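Local coordinates for Thiol:disulfide interchange protein DsbA (Pseudomonas aeruginosa, PDB 4ZL8) that probably forms disulfide bonds in other periplasmic proteins by passing on its own redox-active disulfide, through a thioredoxin fold of the DsbA type, at residues Y6-G9 against K10-E14; A42-P45 against T46-P49; V48-S51 against E52-A56; G68-W71 against N72-Q76; L178-Y181 against L182-K185. The protein carries 1 engineered substitution. All coordinates share one frame; numbering follows the deposited sequence.

Contact 1: Y6-G9 against K10-E14; sequences YTAG and KEYVE
E11 reaches back to T7 because its chain starts with CG beside its own backbone N (chi1 -61°) and then bends sharply at chi2 (91°). Its carboxylate ends up against the main chain between Y6 and T7. OE1 of E11 accepts the N-H of T7 at 2.8 Å, on the syn side and tilted a little out of the carboxylate plane. A water links the second oxygen, OE2, to OG1 of T7. The E11 stem crosses the edge of the Y6 ring, with CG in the ring plane and the carboxylate plane close to perpendicular to it. Residues 7 to 10 form a type II beta turn, closed by a bond from K10 N to T7 O of 2.9 Å. The turn leads into strand 13-14, at one margin of the thioredoxin-fold sheet. G9 has a positive phi of 100°, where a CB would collide with the preceding carbonyl. Its N donates to O of Y12 at 2.7 Å. The Y12 ring packs against the turn, with CA of A8 over one face, 4.0 Å from the ring centroid. CB of Y6 meets the same ring at its edge. One water bridges OH of Y12 and O of Y6.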
# COMPACT_ATOMS: atom_id res chain seq x y z
N TYR A 6 8.86 -15.72 16.44
CA TYR A 6 7.55 -15.07 16.47
C TYR A 6 6.45 -16.06 16.84
O TYR A 6 6.61 -17.27 16.68
CB TYR A 6 7.26 -14.45 15.11
CG TYR A 6 8.33 -13.46 14.70
CD1 TYR A 6 8.41 -12.21 15.28
CD2 TYR A 6 9.29 -13.80 13.76
CE1 TYR A 6 9.37 -11.30 14.91
CE2 TYR A 6 10.26 -12.92 13.39
CZ TYR A 6 10.31 -11.67 13.96
OH TYR A 6 11.29 -10.79 13.61
N THR A 7 5.34 -15.55 17.36
CA THR A 7 4.26 -16.40 17.83
C THR A 7 2.97 -15.94 17.19
O THR A 7 2.59 -14.77 17.31
CB THR A 7 4.08 -16.28 19.35
OG1 THR A 7 5.29 -16.64 20.03
CG2 THR A 7 2.96 -17.19 19.83
N ALA A 8 2.29 -16.85 16.50
CA ALA A 8 1.00 -16.53 15.91
C ALA A 8 0.04 -16.12 17.03
O ALA A 8 -0.07 -16.82 18.05
CB ALA A 8 0.46 -17.72 15.13
N GLY A 9 -0.63 -15.00 16.82
CA GLY A 9 -1.51 -14.40 17.81
C GLY A 9 -0.88 -13.26 18.58
O GLY A 9 -1.57 -12.50 19.24
N LYS A 10 0.45 -13.15 18.49
CA LYS A 10 1.18 -12.09 19.17
C LYS A 10 1.66 -11.04 18.17
O LYS A 10 0.98 -10.04 17.94
CB LYS A 10 2.35 -12.72 19.95
CG LYS A 10 3.12 -11.75 20.82
CD LYS A 10 4.06 -12.52 21.73
CE LYS A 10 4.99 -11.62 22.50
NZ LYS A 10 5.85 -12.41 23.42
N GLU A 11 2.79 -11.27 17.52
CA GLU A 11 3.33 -10.26 16.62
C GLU A 11 2.57 -10.19 15.29
O GLU A 11 2.58 -9.19 14.61
CB GLU A 11 4.82 -10.51 16.36
CG GLU A 11 5.71 -10.47 17.60
CD GLU A 11 5.88 -11.82 18.24
OE1 GLU A 11 5.14 -12.77 17.91
OE2 GLU A 11 6.81 -11.97 19.07
N TYR A 12 1.92 -11.29 14.92
CA TYR A 12 1.08 -11.37 13.73
C TYR A 12 -0.10 -12.28 14.02
O TYR A 12 -0.05 -13.06 14.96
CB TYR A 12 1.87 -11.92 12.52
CG TYR A 12 2.26 -13.38 12.63
CD1 TYR A 12 1.53 -14.38 11.99
CD2 TYR A 12 3.39 -13.75 13.34
CE1 TYR A 12 1.90 -15.70 12.10
CE2 TYR A 12 3.76 -15.08 13.46
CZ TYR A 12 3.02 -16.05 12.83
OH TYR A 12 3.39 -17.37 12.94
N VAL A 13 -1.12 -12.20 13.16
CA VAL A 13 -2.20 -13.17 13.22
C VAL A 13 -2.35 -13.82 11.86
O VAL A 13 -2.06 -13.22 10.83
CB VAL A 13 -3.55 -12.53 13.65
CG1 VAL A 13 -3.43 -11.92 15.02
CG2 VAL A 13 -4.04 -11.50 12.62
N GLU A 14 -2.82 -15.06 11.87
CA GLU A 14 -3.17 -15.75 10.63
C GLU A 14 -4.66 -15.54 10.35
O GLU A 14 -5.52 -15.75 11.22
CB GLU A 14 -2.85 -17.24 10.73
CG GLU A 14 -3.01 -17.93 9.40
CD GLU A 14 -2.38 -19.30 9.35
OE1 GLU A 14 -2.87 -20.12 8.55
OE2 GLU A 14 -1.41 -19.55 10.11
O HOH W 1 5.59 -18.58 13.91
O HOH W 2 7.12 -14.48 20.15

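Contact 2: A42-P45 against T46-P49; sequences AFEP and TIVP
F43 and I47 sit one helical turn apart and meet at an oblique angle, face against branch. CB of I47 lies over one face of the F43 ring, 4.0 Å from its centroid, in a CH-pi contact. CD1 of I47 reaches CE2 of F43 at 3.7 Å. The F43 ring takes this place with CG anti to the backbone N (chi1 -169°). T46 crosses F43 at about a right angle, with its CG2 4.0 Å from CE1. E44 bends at CG and brings its carboxylate against two branched neighbours: OE1 is 3.4 Å from CG2 of V48, and OE2 lies near CG2 of I47. In the backbone, O of F43 accepts from both T46 N and I47 N. P45 and P49 bring no N-H, so the helix is kinked here. CD of P49 packs against O of P45 at 3.2 Å. A water takes up O of A42 and joins it to OG1 of T46. All this belongs to helix 38-52 of the beta-alpha-beta unit 27-33, 38-52, 58-64. E44 pairs with R62 of strand 58-64 and bonds to H91. I47 rests on F60 and R62, while F43 and T46 touch P172 of helix 172-188.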
# COMPACT_ATOMS: atom_id res chain seq x y z
N ALA A 42 6.24 8.31 8.22
CA ALA A 42 7.42 8.07 9.04
C ALA A 42 8.04 6.69 8.79
O ALA A 42 9.22 6.50 9.04
CB ALA A 42 7.08 8.23 10.49
N PHE A 43 7.23 5.73 8.33
CA PHE A 43 7.70 4.38 8.01
C PHE A 43 8.41 4.30 6.67
O PHE A 43 9.20 3.38 6.44
CB PHE A 43 6.49 3.45 8.02
CG PHE A 43 6.79 1.96 7.98
CD1 PHE A 43 7.84 1.40 8.67
CD2 PHE A 43 5.91 1.13 7.31
CE1 PHE A 43 8.05 0.02 8.65
CE2 PHE A 43 6.11 -0.24 7.29
CZ PHE A 43 7.18 -0.80 7.97
N GLU A 44 8.16 5.26 5.78
CA GLU A 44 8.73 5.19 4.43
C GLU A 44 10.25 4.98 4.38
O GLU A 44 10.71 4.15 3.59
CB GLU A 44 8.34 6.43 3.62
CG GLU A 44 6.88 6.41 3.21
CD GLU A 44 6.59 5.43 2.10
OE1 GLU A 44 7.01 5.72 0.97
OE2 GLU A 44 5.99 4.37 2.36
N PRO A 45 11.03 5.70 5.18
CA PRO A 45 12.49 5.49 5.08
C PRO A 45 12.93 4.08 5.47
O PRO A 45 14.05 3.66 5.14
CB PRO A 45 13.08 6.54 6.02
CG PRO A 45 11.99 7.52 6.26
CD PRO A 45 10.69 6.82 6.07
N THR A 46 12.06 3.34 6.14
CA THR A 46 12.35 1.96 6.53
C THR A 46 11.87 0.99 5.45
O THR A 46 12.64 0.14 4.98
CB THR A 46 11.71 1.63 7.88
OG1 THR A 46 12.27 2.50 8.89
CG2 THR A 46 11.99 0.19 8.29
N ILE A 47 10.63 1.13 5.02
CA ILE A 47 10.04 0.14 4.13
C ILE A 47 10.49 0.34 2.67
O ILE A 47 10.63 -0.63 1.94
CB ILE A 47 8.49 0.09 4.26
CG1 ILE A 47 7.96 -1.15 3.54
CG2 ILE A 47 7.81 1.38 3.74
CD1 ILE A 47 6.52 -1.44 3.81
N VAL A 48 10.75 1.57 2.25
CA VAL A 48 11.13 1.79 0.86
C VAL A 48 12.40 1.03 0.45
O VAL A 48 12.37 0.23 -0.49
CB VAL A 48 11.21 3.29 0.51
CG1 VAL A 48 11.86 3.50 -0.87
CG2 VAL A 48 9.81 3.93 0.53
N PRO A 49 13.53 1.25 1.14
CA PRO A 49 14.72 0.54 0.64
C PRO A 49 14.57 -0.98 0.76
O PRO A 49 15.06 -1.73 -0.09
CB PRO A 49 15.85 1.05 1.53
CG PRO A 49 15.18 1.64 2.75
CD PRO A 49 13.81 2.08 2.32
O HOH W 3 10.58 4.26 10.02

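Contact 3: V48-S51 against E52-A56; sequences VPWS and EKLPA
W50 and L54 make the main apolar contact. CD2 of L54 lies over one face of the indole, 4.0 Å from the centroid of the six-membered ring, as a CH-pi contact. The same methyl is 3.7 Å from CZ2 of W50. The two side chains meet at a slant. CD1 of L54 packs on O and CA of S51 and still reaches the rim of the indole at CZ3. W50 puts its ring there with CG opposite the backbone N (chi1 173°). On another side of the helix, V48 and E52 lie side by side and point the same way, so that CG1 of V48 touches OE2 of E52 at 3.6 Å. The aliphatic part of K53 runs extended past O of P49.

Toward the end of helix 38-52 the backbone bonding changes. E52 N still reaches V48 O at 3.2 Å, but it also makes a weak bond to P49 O. K53 N then bonds to W50 O at 3.1 Å, a step of three residues. Here the helix of the thioredoxin-fold beta-alpha-beta unit gives way to the loop that leads into strand 58-64. N of L54 is buried without a partner in the model.

Among polar side chains, S51 folds its hydroxyl back onto the helix. Its OG donates to V48 O at 2.8 Å, so this carbonyl serves two donors. NE1 of W50 donates to OD1 of D180 in helix 172-188. S51 and L54 both rest on F60 of strand 58-64.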
# COMPACT_ATOMS: atom_id res chain seq x y z
N VAL A 48 10.75 1.57 2.25
CA VAL A 48 11.13 1.79 0.86
C VAL A 48 12.40 1.03 0.45
O VAL A 48 12.37 0.23 -0.49
CB VAL A 48 11.21 3.29 0.51
CG1 VAL A 48 11.86 3.50 -0.87
CG2 VAL A 48 9.81 3.93 0.53
N PRO A 49 13.53 1.25 1.14
CA PRO A 49 14.72 0.54 0.64
C PRO A 49 14.57 -0.98 0.76
O PRO A 49 15.06 -1.73 -0.09
CB PRO A 49 15.85 1.05 1.53
CG PRO A 49 15.18 1.64 2.75
CD PRO A 49 13.81 2.08 2.32
N TRP A 50 13.90 -1.45 1.80
CA TRP A 50 13.67 -2.88 1.96
C TRP A 50 12.86 -3.44 0.80
O TRP A 50 13.18 -4.51 0.24
CB TRP A 50 12.94 -3.11 3.30
CG TRP A 50 12.47 -4.53 3.56
CD1 TRP A 50 13.20 -5.52 4.13
CD2 TRP A 50 11.18 -5.08 3.31
NE1 TRP A 50 12.44 -6.68 4.24
CE2 TRP A 50 11.20 -6.43 3.73
CE3 TRP A 50 10.00 -4.56 2.75
CZ2 TRP A 50 10.08 -7.27 3.63
CZ3 TRP A 50 8.89 -5.39 2.65
CH2 TRP A 50 8.94 -6.73 3.09
N SER A 51 11.84 -2.71 0.39
CA SER A 51 10.95 -3.17 -0.67
C SER A 51 11.69 -3.27 -2.00
O SER A 51 11.34 -4.11 -2.85
CB SER A 51 9.72 -2.27 -0.79
OG SER A 51 10.04 -1.02 -1.36
N GLU A 52 12.72 -2.46 -2.19
CA GLU A 52 13.44 -2.42 -3.45
C GLU A 52 14.45 -3.56 -3.57
O GLU A 52 14.97 -3.83 -4.66
CB GLU A 52 14.10 -1.05 -3.64
CG GLU A 52 13.09 0.06 -3.83
CD GLU A 52 13.71 1.44 -3.86
OE1 GLU A 52 14.93 1.57 -3.62
OE2 GLU A 52 12.95 2.40 -4.12
N LYS A 53 14.72 -4.24 -2.46
CA LYS A 53 15.72 -5.31 -2.44
C LYS A 53 15.14 -6.71 -2.30
O LYS A 53 15.89 -7.66 -2.07
CB LYS A 53 16.70 -5.08 -1.30
CG LYS A 53 17.50 -3.80 -1.46
CD LYS A 53 18.26 -3.47 -0.19
CE LYS A 53 18.69 -2.01 -0.17
NZ LYS A 53 19.07 -1.56 1.20
N LEU A 54 13.83 -6.85 -2.47
CA LEU A 54 13.19 -8.16 -2.32
C LEU A 54 13.55 -9.06 -3.49
O LEU A 54 13.87 -8.58 -4.56
CB LEU A 54 11.69 -8.02 -2.19
CG LEU A 54 11.23 -7.29 -0.91
CD1 LEU A 54 9.79 -6.80 -1.03
CD2 LEU A 54 11.38 -8.22 0.26
N PRO A 55 13.52 -10.38 -3.27
CA PRO A 55 13.91 -11.31 -4.33
C PRO A 55 12.81 -11.52 -5.36
O PRO A 55 11.71 -11.00 -5.24
CB PRO A 55 14.19 -12.61 -3.56
CG PRO A 55 13.37 -12.52 -2.37
CD PRO A 55 13.32 -11.07 -1.99
N ALA A 56 13.14 -12.30 -6.38
CA ALA A 56 12.35 -12.36 -7.60
C ALA A 56 11.01 -13.07 -7.40
O ALA A 56 10.12 -12.90 -8.24
CB ALA A 56 13.12 -13.03 -8.70

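Contact 4: G68-W71 against N72-Q76; sequences GGIW and NVHGQ
N72 turns back over the start of its own helix and takes up the N-H of G68. The bond from G68 N to N72 OD1 is 2.8 Å long, and the donor stands above the plane of the amide (51° out of it). G68 and G69 both have positive phi, where the chain turns into helix 70-84. At G68 a CB would also strike the carbonyl oxygen of the residue before.

G69 is the N-cap residue. Its O takes V73 N at 3.3 Å, and N72 N gives it a second, weak bond. The next rungs are regular: H74 N donates to I70 O at 2.9 Å, and G75 N donates to W71 O at 2.9 Å.

H74 is buried, and both its ring nitrogens have partners outside this turn. NE2 bonds to the backbone O of K104, and ND1 bonds to NE1 of W34. I70 covers one face of the imidazole. Its CG1 is 3.8 Å from the H74 ring centroid, and its CD1 reaches NE2. The I70 chain gets there with CG1 opposite the backbone N (chi1 -169°). The W71 ring stacks on W34, whose ring also meets that of H74; W71 lies near the CxxC motif.

W34 can offer ND1 only an N-H, so ND1 should accept. K104 O can only accept, so NE2 should carry a proton. The bonding is therefore consistent with a neutral imidazole protonated on NE2, its rotation fixed by two bonds.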
# COMPACT_ATOMS: atom_id res chain seq x y z
N GLY A 68 -12.95 6.09 3.72
CA GLY A 68 -13.86 7.22 3.64
C GLY A 68 -13.21 8.58 3.44
O GLY A 68 -12.05 8.80 3.78
N GLY A 69 -13.98 9.50 2.89
CA GLY A 69 -13.55 10.89 2.78
C GLY A 69 -12.24 11.07 2.06
O GLY A 69 -12.02 10.51 0.99
N ILE A 70 -11.34 11.83 2.65
CA ILE A 70 -10.08 12.13 2.03
C ILE A 70 -9.22 10.87 1.81
O ILE A 70 -8.37 10.84 0.92
CB ILE A 70 -9.30 13.19 2.87
CG1 ILE A 70 -8.10 13.72 2.10
CG2 ILE A 70 -8.86 12.63 4.21
CD1 ILE A 70 -8.47 14.49 0.86
N TRP A 71 -9.44 9.84 2.62
CA TRP A 71 -8.69 8.59 2.38
C TRP A 71 -9.08 8.03 1.02
O TRP A 71 -8.24 7.49 0.31
CB TRP A 71 -8.97 7.55 3.45
CG TRP A 71 -8.50 7.84 4.83
CD1 TRP A 71 -8.64 9.00 5.53
CD2 TRP A 71 -7.91 6.90 5.74
NE1 TRP A 71 -8.15 8.85 6.81
CE2 TRP A 71 -7.68 7.57 6.95
CE3 TRP A 71 -7.51 5.56 5.63
CZ2 TRP A 71 -7.12 6.94 8.05
CZ3 TRP A 71 -6.94 4.95 6.71
CH2 TRP A 71 -6.76 5.63 7.91
N ASN A 72 -10.35 8.14 0.65
CA ASN A 72 -10.80 7.61 -0.62
C ASN A 72 -10.25 8.43 -1.78
O ASN A 72 -9.80 7.88 -2.78
CB ASN A 72 -12.32 7.55 -0.68
CG ASN A 72 -12.89 6.46 0.19
OD1 ASN A 72 -12.21 5.88 1.02
ND2 ASN A 72 -14.18 6.19 0.02
N VAL A 73 -10.25 9.74 -1.63
CA VAL A 73 -9.72 10.65 -2.63
C VAL A 73 -8.21 10.39 -2.86
O VAL A 73 -7.73 10.25 -4.00
CB VAL A 73 -9.97 12.10 -2.18
CG1 VAL A 73 -9.26 13.09 -3.05
CG2 VAL A 73 -11.47 12.38 -2.14
N HIS A 74 -7.47 10.30 -1.77
CA HIS A 74 -6.05 10.06 -1.88
C HIS A 74 -5.78 8.66 -2.41
O HIS A 74 -4.79 8.45 -3.15
CB HIS A 74 -5.33 10.29 -0.55
CG HIS A 74 -5.13 11.73 -0.22
ND1 HIS A 74 -4.77 12.15 1.04
CD2 HIS A 74 -5.25 12.84 -0.98
CE1 HIS A 74 -4.65 13.46 1.04
NE2 HIS A 74 -4.95 13.91 -0.17
N GLY A 75 -6.62 7.70 -2.03
CA GLY A 75 -6.50 6.36 -2.56
C GLY A 75 -6.79 6.29 -4.05
O GLY A 75 -6.15 5.55 -4.80
N GLN A 76 -7.76 7.08 -4.50
CA GLN A 76 -8.10 7.14 -5.91
C GLN A 76 -6.95 7.78 -6.71
O GLN A 76 -6.64 7.34 -7.82
CB GLN A 76 -9.43 7.87 -6.10
CG GLN A 76 -10.01 7.70 -7.49
CD GLN A 76 -11.46 8.10 -7.58
OE1 GLN A 76 -12.20 8.02 -6.61
NE2 GLN A 76 -11.87 8.52 -8.76

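Contact 5: L178-Y181 against L182-K185; sequences LADY and LIEK
L182 N to L178 O, I183 N to A179 O, E184 N to D180 O and K185 N to Y181 O are four successive i to i+4 bonds of 2.8 to 3.0 Å, with no break in the turn. They belong to helix 172-188, the C-terminal helix of the thioredoxin fold. L182 is the central side chain. It leans back along the helix with CG beside its own backbone N (chi1 -66°), and its two methyls part. CD1 of L182 goes to L178 and meets CD1 of that residue at 3.8 Å. CD2 of L182 goes to Y181 and touches CD2 of the ring at 3.8 Å. Both pairs meet at a slant. On this side L178 and L182 pack against F164 of strand 162-165 and against Y12, and the Y181 ring meets the ring of Y6 edge to face. I183 points to another side of the helix and touches I27 and V29 of strand 27-33. E184 bends outward and pairs with R187 in a salt bridge. CG1 of I183 packs on the backbone one turn back, 3.2 Å from O of A179.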
# COMPACT_ATOMS: atom_id res chain seq x y z
N LEU A 178 9.89 -9.42 10.63
CA LEU A 178 8.75 -10.31 10.69
C LEU A 178 8.25 -10.62 9.28
O LEU A 178 7.97 -11.78 8.95
CB LEU A 178 7.67 -9.70 11.59
CG LEU A 178 6.34 -10.44 11.62
CD1 LEU A 178 6.46 -11.90 12.04
CD2 LEU A 178 5.39 -9.71 12.56
N ALA A 179 8.18 -9.61 8.42
CA ALA A 179 7.82 -9.85 7.03
C ALA A 179 8.78 -10.86 6.40
O ALA A 179 8.34 -11.78 5.71
CB ALA A 179 7.80 -8.57 6.22
N ASP A 180 10.07 -10.66 6.61
CA ASP A 180 11.06 -11.57 6.04
C ASP A 180 10.81 -13.00 6.52
O ASP A 180 10.90 -13.95 5.73
CB ASP A 180 12.47 -11.15 6.48
CG ASP A 180 12.98 -9.92 5.75
OD1 ASP A 180 12.44 -9.56 4.69
OD2 ASP A 180 13.96 -9.31 6.27
N TYR A 181 10.58 -13.17 7.81
CA TYR A 181 10.30 -14.47 8.41
C TYR A 181 9.10 -15.14 7.75
O TYR A 181 9.13 -16.32 7.40
CB TYR A 181 10.07 -14.27 9.90
CG TYR A 181 9.58 -15.45 10.69
CD1 TYR A 181 10.47 -16.29 11.35
CD2 TYR A 181 8.22 -15.68 10.83
CE1 TYR A 181 10.02 -17.34 12.12
CE2 TYR A 181 7.75 -16.72 11.59
CZ TYR A 181 8.64 -17.55 12.23
OH TYR A 181 8.16 -18.58 13.01
N LEU A 182 8.03 -14.37 7.56
CA LEU A 182 6.81 -14.91 6.98
C LEU A 182 6.97 -15.22 5.49
O LEU A 182 6.41 -16.18 4.96
CB LEU A 182 5.63 -13.97 7.25
CG LEU A 182 5.30 -13.90 8.74
CD1 LEU A 182 4.33 -12.72 8.96
CD2 LEU A 182 4.75 -15.18 9.31
N ILE A 183 7.77 -14.42 4.81
CA ILE A 183 8.13 -14.72 3.43
C ILE A 183 8.86 -16.07 3.36
O ILE A 183 8.52 -16.92 2.52
CB ILE A 183 8.99 -13.61 2.79
CG1 ILE A 183 8.16 -12.33 2.57
CG2 ILE A 183 9.58 -14.08 1.48
CD1 ILE A 183 9.00 -11.12 2.35
N GLU A 184 9.83 -16.30 4.23
CA GLU A 184 10.51 -17.60 4.26
C GLU A 184 9.54 -18.75 4.57
O GLU A 184 9.65 -19.82 4.00
CB GLU A 184 11.66 -17.60 5.26
CG GLU A 184 12.82 -16.66 4.90
CD GLU A 184 13.63 -17.07 3.71
OE1 GLU A 184 13.48 -18.19 3.17
OE2 GLU A 184 14.46 -16.24 3.28
N LYS A 185 8.60 -18.50 5.45
CA LYS A 185 7.60 -19.51 5.81
C LYS A 185 6.84 -19.93 4.55
O LYS A 185 6.64 -21.13 4.28
CB LYS A 185 6.66 -18.94 6.87
CG LYS A 185 5.58 -19.90 7.34
CD LYS A 185 4.76 -19.29 8.47
CE LYS A 185 3.62 -20.19 8.95
NZ LYS A 185 4.09 -21.36 9.74

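How the contacts relate
All five are local; none closes a long loop. Contacts 1, 4 and 5 stand in series with the overlapping pair 2 and 3. Contact 1 closes the N-terminal turn before strand 13-14. Contacts 2 and 3 share V48 and P49 on helix 38-52, and contact 3 carries the chain off that helix toward strand 58-64. Contact 4 starts helix 70-84, on the opposite side of the chain's centre from contacts 3 and 5. Contact 5 lies on helix 172-188 and is where distant parts meet. It touches contact 1 through Y6, E11 and Y12, and contact 3 through W50 and L54. No contact encloses another. Contact 4 touches no other; its centre is about 30 Å from contact 5's.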